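Local coordinates for protein peptidoglycan D,D-transpeptidase FtsI (Yersinia pestis, PDB 6SYN) that probably cross-links peptidoglycan as a class B penicillin-binding protein, a D,D-transpeptidase that beta-lactams acylate in its active site, at residues A[244-257]-A[328-342]. Residues are numbered along the deposited sequence; the frame is centred on the assembly and turned at random.
Sequences ITDIFEPGSTVKPM and FGFGKATNLGLVGES. With CB9 ((2R,4S)-2-[(1R)-1-{[(2S)-2-carboxy-2-phenylacetyl]amino}-2-oxoethyl]-5,5-dimethyl-1,3-thiazolidine-4-carboxylic acid), chain D.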
loop_
_atom_site.group_PDB
_atom_site.type_symbol
_atom_site.label_atom_id
_atom_site.label_comp_id
_atom_site.label_asym_id
_atom_site.label_seq_id
_atom_site.Cartn_x
_atom_site.Cartn_y
_atom_site.Cartn_z
ATOM N N ILE A 244 2.720 -1.092 -4.870
ATOM C CA ILE A 244 3.661 -0.769 -5.986
ATOM C C ILE A 244 3.183 -1.374 -7.319
ATOM O O ILE A 244 3.795 -1.022 -8.349
ATOM C CB ILE A 244 5.111 -1.192 -5.650
ATOM C CG1 ILE A 244 5.234 -2.662 -5.237
ATOM C CG2 ILE A 244 5.702 -0.263 -4.600
ATOM C CD1 ILE A 244 6.636 -3.226 -5.380
ATOM N N THR A 245 2.150 -2.229 -7.345
ATOM C CA THR A 245 1.732 -2.922 -8.599
ATOM C C THR A 245 0.317 -2.504 -9.025
ATOM O O THR A 245 0.126 -2.278 -10.233
ATOM C CB THR A 245 1.889 -4.447 -8.509
ATOM O OG1 THR A 245 0.880 -4.967 -7.643
ATOM C CG2 THR A 245 3.254 -4.876 -8.019
ATOM N N ASP A 246 -0.655 -2.432 -8.117
ATOM C CA ASP A 246 -1.957 -1.806 -8.461
ATOM C C ASP A 246 -1.648 -0.398 -8.973
ATOM O O ASP A 246 -1.001 0.368 -8.226
ATOM C CB ASP A 246 -2.920 -1.705 -7.274
ATOM C CG ASP A 246 -3.729 -2.954 -6.964
ATOM O OD1 ASP A 246 -3.821 -3.848 -7.837
ATOM O OD2 ASP A 246 -4.286 -3.007 -5.853
ATOM N N ILE A 247 -2.050 -0.071 -10.200
ATOM C CA ILE A 247 -2.099 1.349 -10.659
ATOM C C ILE A 247 -3.576 1.713 -10.839
ATOM O O ILE A 247 -4.307 0.942 -11.477
ATOM C CB ILE A 247 -1.211 1.632 -11.893
ATOM C CG1 ILE A 247 -1.889 1.333 -13.237
ATOM C CG2 ILE A 247 0.140 0.939 -11.760
ATOM C CD1 ILE A 247 -2.100 -0.123 -13.548
ATOM N N PHE A 248 -3.997 2.807 -10.208
ATOM C CA PHE A 248 -5.407 3.261 -10.123
ATOM C C PHE A 248 -5.515 4.710 -10.591
ATOM O O PHE A 248 -4.550 5.482 -10.396
ATOM C CB PHE A 248 -5.923 3.220 -8.682
ATOM C CG PHE A 248 -6.083 1.851 -8.073
ATOM C CD1 PHE A 248 -6.841 0.875 -8.700
ATOM C CD2 PHE A 248 -5.510 1.554 -6.847
ATOM C CE1 PHE A 248 -6.993 -0.382 -8.130
ATOM C CE2 PHE A 248 -5.678 0.304 -6.271
ATOM C CZ PHE A 248 -6.417 -0.662 -6.914
ATOM N N GLU A 249 -6.678 5.070 -11.134
ATOM C CA GLU A 249 -7.087 6.486 -11.316
ATOM C C GLU A 249 -7.224 7.130 -9.931
ATOM O O GLU A 249 -7.941 6.622 -9.063
ATOM C CB GLU A 249 -8.341 6.545 -12.191
ATOM C CG GLU A 249 -8.046 6.191 -13.638
ATOM C CD GLU A 249 -9.012 6.750 -14.667
ATOM O OE1 GLU A 249 -10.125 6.201 -14.786
ATOM O OE2 GLU A 249 -8.646 7.731 -15.350
ATOM N N PRO A 250 -6.489 8.236 -9.660
ATOM C CA PRO A 250 -6.468 8.858 -8.333
ATOM C C PRO A 250 -7.780 9.536 -7.914
ATOM O O PRO A 250 -7.991 9.695 -6.728
ATOM C CB PRO A 250 -5.348 9.907 -8.418
ATOM C CG PRO A 250 -5.231 10.206 -9.892
ATOM C CD PRO A 250 -5.579 8.910 -10.596
ATOM N N GLY A 251 -8.617 9.918 -8.881
ATOM C CA GLY A 251 -9.916 10.564 -8.619
ATOM C C GLY A 251 -9.730 11.865 -7.845
ATOM O O GLY A 251 -8.716 12.534 -8.002
ATOM N N SER A 252 -10.688 12.178 -6.965
ATOM C CA SER A 252 -10.749 13.489 -6.334
ATOM C C SER A 252 -9.587 13.869 -5.408
ATOM O O SER A 252 -9.503 15.014 -4.969
ATOM C CB SER A 252 -12.123 13.734 -5.703
ATOM O OG SER A 252 -13.298 13.637 -6.552
ATOM N N THR A 253 -8.663 12.921 -5.170
ATOM C CA THR A 253 -7.467 13.154 -4.369
ATOM C C THR A 253 -6.492 14.121 -5.067
ATOM O O THR A 253 -5.624 14.665 -4.360
ATOM C CB THR A 253 -6.777 11.828 -4.010
ATOM O OG1 THR A 253 -6.500 11.105 -5.209
ATOM C CG2 THR A 253 -7.602 10.965 -3.078
ATOM N N VAL A 254 -6.609 14.326 -6.387
ATOM C CA VAL A 254 -5.756 15.267 -7.183
ATOM C C VAL A 254 -6.078 16.726 -6.830
ATOM O O VAL A 254 -5.171 17.573 -6.980
ATOM C CB VAL A 254 -5.910 15.054 -8.702
ATOM C CG1 VAL A 254 -5.411 13.688 -9.135
ATOM C CG2 VAL A 254 -7.333 15.293 -9.180
ATOM N N LYS A 255 -7.314 17.006 -6.394
ATOM C CA LYS A 255 -7.930 18.363 -6.356
ATOM C C LYS A 255 -7.059 19.364 -5.601
ATOM O O LYS A 255 -7.022 20.530 -5.987
ATOM C CB LYS A 255 -9.337 18.311 -5.754
ATOM C CG LYS A 255 -10.386 17.702 -6.670
ATOM C CD LYS A 255 -11.787 17.724 -6.103
ATOM C CE LYS A 255 -12.808 17.153 -7.065
ATOM N NZ LYS A 255 -14.060 16.779 -6.371
ATOM N N PRO A 256 -6.370 18.991 -4.497
ATOM C CA PRO A 256 -5.452 19.920 -3.835
ATOM C C PRO A 256 -4.353 20.472 -4.759
ATOM O O PRO A 256 -3.939 21.591 -4.531
ATOM C CB PRO A 256 -4.872 19.088 -2.683
ATOM C CG PRO A 256 -5.972 18.096 -2.384
ATOM C CD PRO A 256 -6.512 17.732 -3.752
ATOM N N MET A 257 -3.927 19.710 -5.772
ATOM C CA MET A 257 -2.928 20.173 -6.774
ATOM C C MET A 257 -3.602 21.070 -7.821
ATOM O O MET A 257 -2.913 21.954 -8.357
ATOM C CB MET A 257 -2.233 18.998 -7.465
ATOM C CG MET A 257 -1.478 18.105 -6.506
ATOM S SD MET A 257 -0.601 16.780 -7.364
ATOM C CE MET A 257 -1.932 15.619 -7.666
ATOM N N PHE A 328 4.763 16.797 -8.836
ATOM C CA PHE A 328 4.411 16.071 -7.585
ATOM C C PHE A 328 4.771 14.586 -7.703
ATOM O O PHE A 328 4.732 13.885 -6.673
ATOM C CB PHE A 328 2.942 16.296 -7.218
ATOM C CG PHE A 328 2.725 17.472 -6.299
ATOM C CD1 PHE A 328 2.501 18.743 -6.805
ATOM C CD2 PHE A 328 2.788 17.315 -4.923
ATOM C CE1 PHE A 328 2.313 19.822 -5.951
ATOM C CE2 PHE A 328 2.600 18.395 -4.071
ATOM C CZ PHE A 328 2.360 19.648 -4.588
ATOM N N GLY A 329 5.102 14.126 -8.911
ATOM C CA GLY A 329 5.751 12.822 -9.146
ATOM C C GLY A 329 4.833 11.784 -9.773
ATOM O O GLY A 329 5.238 10.612 -9.811
ATOM N N PHE A 330 3.643 12.166 -10.247
ATOM C CA PHE A 330 2.812 11.288 -11.112
ATOM C C PHE A 330 3.591 11.045 -12.416
ATOM O O PHE A 330 4.303 11.966 -12.885
ATOM C CB PHE A 330 1.407 11.867 -11.319
ATOM C CG PHE A 330 0.417 11.621 -10.200
ATOM C CD1 PHE A 330 0.704 10.772 -9.138
ATOM C CD2 PHE A 330 -0.832 12.226 -10.224
ATOM C CE1 PHE A 330 -0.220 10.551 -8.126
ATOM C CE2 PHE A 330 -1.758 11.998 -9.215
ATOM C CZ PHE A 330 -1.453 11.156 -8.170
ATOM N N GLY A 331 3.516 9.816 -12.938
ATOM C CA GLY A 331 4.195 9.382 -14.176
ATOM C C GLY A 331 5.686 9.153 -13.981
ATOM O O GLY A 331 6.413 9.086 -14.989
ATOM N N LYS A 332 6.143 9.015 -12.738
ATOM C CA LYS A 332 7.588 8.936 -12.412
ATOM C C LYS A 332 7.847 7.734 -11.506
ATOM O O LYS A 332 7.067 7.523 -10.558
ATOM C CB LYS A 332 8.043 10.219 -11.717
ATOM C CG LYS A 332 8.188 11.438 -12.615
ATOM C CD LYS A 332 8.539 12.676 -11.826
ATOM C CE LYS A 332 8.562 13.937 -12.662
ATOM N NZ LYS A 332 8.886 15.129 -11.840
ATOM N N ALA A 333 8.931 7.002 -11.776
ATOM C CA ALA A 333 9.356 5.824 -10.986
ATOM C C ALA A 333 9.548 6.250 -9.528
ATOM O O ALA A 333 9.919 7.410 -9.289
ATOM C CB ALA A 333 10.608 5.213 -11.567
ATOM N N THR A 334 9.251 5.340 -8.600
ATOM C CA THR A 334 9.383 5.530 -7.130
ATOM C C THR A 334 10.778 5.025 -6.717
ATOM O O THR A 334 11.296 5.509 -5.697
ATOM C CB THR A 334 8.146 4.936 -6.440
ATOM O OG1 THR A 334 7.946 3.603 -6.914
ATOM C CG2 THR A 334 6.890 5.739 -6.716
ATOM N N ASN A 335 11.372 4.137 -7.524
ATOM C CA ASN A 335 12.807 3.730 -7.513
ATOM C C ASN A 335 13.186 3.003 -6.212
ATOM O O ASN A 335 14.308 3.248 -5.720
ATOM C CB ASN A 335 13.748 4.924 -7.721
ATOM C CG ASN A 335 13.593 5.605 -9.064
ATOM O OD1 ASN A 335 13.548 6.830 -9.134
ATOM N ND2 ASN A 335 13.526 4.829 -10.136
ATOM N N LEU A 336 12.331 2.121 -5.687
ATOM C CA LEU A 336 12.602 1.398 -4.411
ATOM C C LEU A 336 13.277 0.050 -4.675
ATOM O O LEU A 336 13.721 -0.564 -3.692
ATOM C CB LEU A 336 11.301 1.213 -3.627
ATOM C CG LEU A 336 10.788 2.472 -2.936
ATOM C CD1 LEU A 336 9.515 2.170 -2.170
ATOM C CD2 LEU A 336 11.852 3.055 -2.014
ATOM N N GLY A 337 13.349 -0.385 -5.939
ATOM C CA GLY A 337 14.060 -1.606 -6.362
ATOM C C GLY A 337 13.241 -2.865 -6.136
ATOM O O GLY A 337 13.801 -3.961 -6.303
ATOM N N LEU A 338 11.963 -2.724 -5.780
ATOM C CA LEU A 338 11.062 -3.866 -5.473
ATOM C C LEU A 338 10.532 -4.443 -6.786
ATOM O O LEU A 338 10.486 -3.688 -7.783
ATOM C CB LEU A 338 9.927 -3.385 -4.567
ATOM C CG LEU A 338 10.367 -2.894 -3.188
ATOM C CD1 LEU A 338 9.196 -2.273 -2.438
ATOM C CD2 LEU A 338 10.988 -4.024 -2.375
ATOM N N VAL A 339 10.163 -5.729 -6.778
ATOM C CA VAL A 339 9.795 -6.504 -8.001
ATOM C C VAL A 339 8.360 -6.154 -8.404
ATOM O O VAL A 339 7.473 -6.191 -7.523
ATOM C CB VAL A 339 9.969 -8.022 -7.819
ATOM C CG1 VAL A 339 9.228 -8.559 -6.606
ATOM C CG2 VAL A 339 9.557 -8.780 -9.073
ATOM N N GLY A 340 8.159 -5.842 -9.692
ATOM C CA GLY A 340 6.873 -5.410 -10.276
ATOM C C GLY A 340 6.556 -3.948 -9.988
ATOM O O GLY A 340 5.413 -3.531 -10.256
ATOM N N GLU A 341 7.522 -3.180 -9.476
ATOM C CA GLU A 341 7.317 -1.761 -9.091
ATOM C C GLU A 341 7.013 -0.938 -10.346
ATOM O O GLU A 341 7.922 -0.785 -11.175
ATOM C CB GLU A 341 8.541 -1.212 -8.362
ATOM C CG GLU A 341 8.340 0.198 -7.841
ATOM C CD GLU A 341 9.429 0.665 -6.892
ATOM O OE1 GLU A 341 9.476 1.877 -6.597
ATOM O OE2 GLU A 341 10.230 -0.186 -6.455
ATOM N N SER A 342 5.785 -0.418 -10.448
ATOM C CA SER A 342 5.252 0.322 -11.620
ATOM C C SER A 342 5.325 1.840 -11.403
ATOM O O SER A 342 5.242 2.299 -10.236
ATOM C CB SER A 342 3.840 -0.101 -11.918
ATOM O OG SER A 342 3.308 0.651 -13.001
HETATM C C CB9 D . -14.061 12.541 -6.517
HETATM N N CB9 D . -16.299 11.748 -7.332
HETATM O O CB9 D . -13.674 11.435 -6.226
HETATM C CA CB9 D . -15.496 12.892 -6.894
HETATM C CB CB9 D . -16.156 13.725 -5.758
HETATM C CAA CB9 D . -18.298 13.258 -2.851
HETATM C CAB CB9 D . -18.481 11.111 -4.108
HETATM O OAD CB9 D . -16.108 11.028 -1.837
HETATM O OAE CB9 D . -18.722 9.959 -10.964
HETATM O OAF CB9 D . -16.202 12.383 -9.479
HETATM O OAG CB9 D . -14.835 12.769 -2.046
HETATM O OAH CB9 D . -16.669 9.730 -10.455
HETATM C CAJ CB9 D . -20.340 8.573 -6.179
HETATM C CAK CB9 D . -20.769 9.823 -6.561
HETATM C CAL CB9 D . -19.163 8.072 -6.681
HETATM C CAM CB9 D . -20.014 10.577 -7.446
HETATM C CAN CB9 D . -18.399 8.825 -7.564
HETATM N NAP CB9 D . -15.612 13.444 -4.422
HETATM S SAQ CB9 D . -17.931 13.362 -5.576
HETATM C CAR CB9 D . -15.663 11.979 -2.456
HETATM C CAS CB9 D . -17.784 10.124 -10.228
HETATM C CAT CB9 D . -16.752 11.731 -8.591
HETATM C CAU CB9 D . -18.802 10.104 -7.934
HETATM C CAX CB9 D . -16.186 12.205 -3.885
HETATM C CAY CB9 D . -18.029 10.942 -8.945
HETATM C CAZ CB9 D . -17.731 12.426 -3.990
#
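The Met257 chain runs extended through chi2 (-177°) and then bends at chi3 (-79°), which lays CG and SD along Phe328 and turns CE toward Phe330. CG sits over one face of the Phe328 ring, 4.2 Å from its centroid and 16° off the normal, a CH-pi contact; SD lies obliquely, 3.6 Å from Phe328 CG, a Met-aromatic pair. The Phe330 ring takes Val254 CG1 at its edge, while Met257 CE and Pro250 CG approach CE2 obliquely, at 3.9 Å and 4.0 Å. Tyr325 of helix 319-327 also touches Val254, Met257 and Phe330. At the other end, Ile244 CD1 reaches Leu338 CB, the two side chains crossing at about a right angle. Beside it, Ser342 N donates to Ile244 O at 3.0 Å. Glu341, extended, turns its carboxylate back into its own loop, where OE1 accepts from Leu336 N (3.0 Å) and OE2 from Leu338 N (3.1 Å). Ser252, between Pro250 and Val254 in sequence, is bonded covalently through OG to CB9 C, and Lys255 of the same SxxK motif lines the pocket. Apolar contacts thus shape this side of the 3-10 turn carrying Ser252, whereas the one hydrogen bond across the segments is the polar link to helix 242-245.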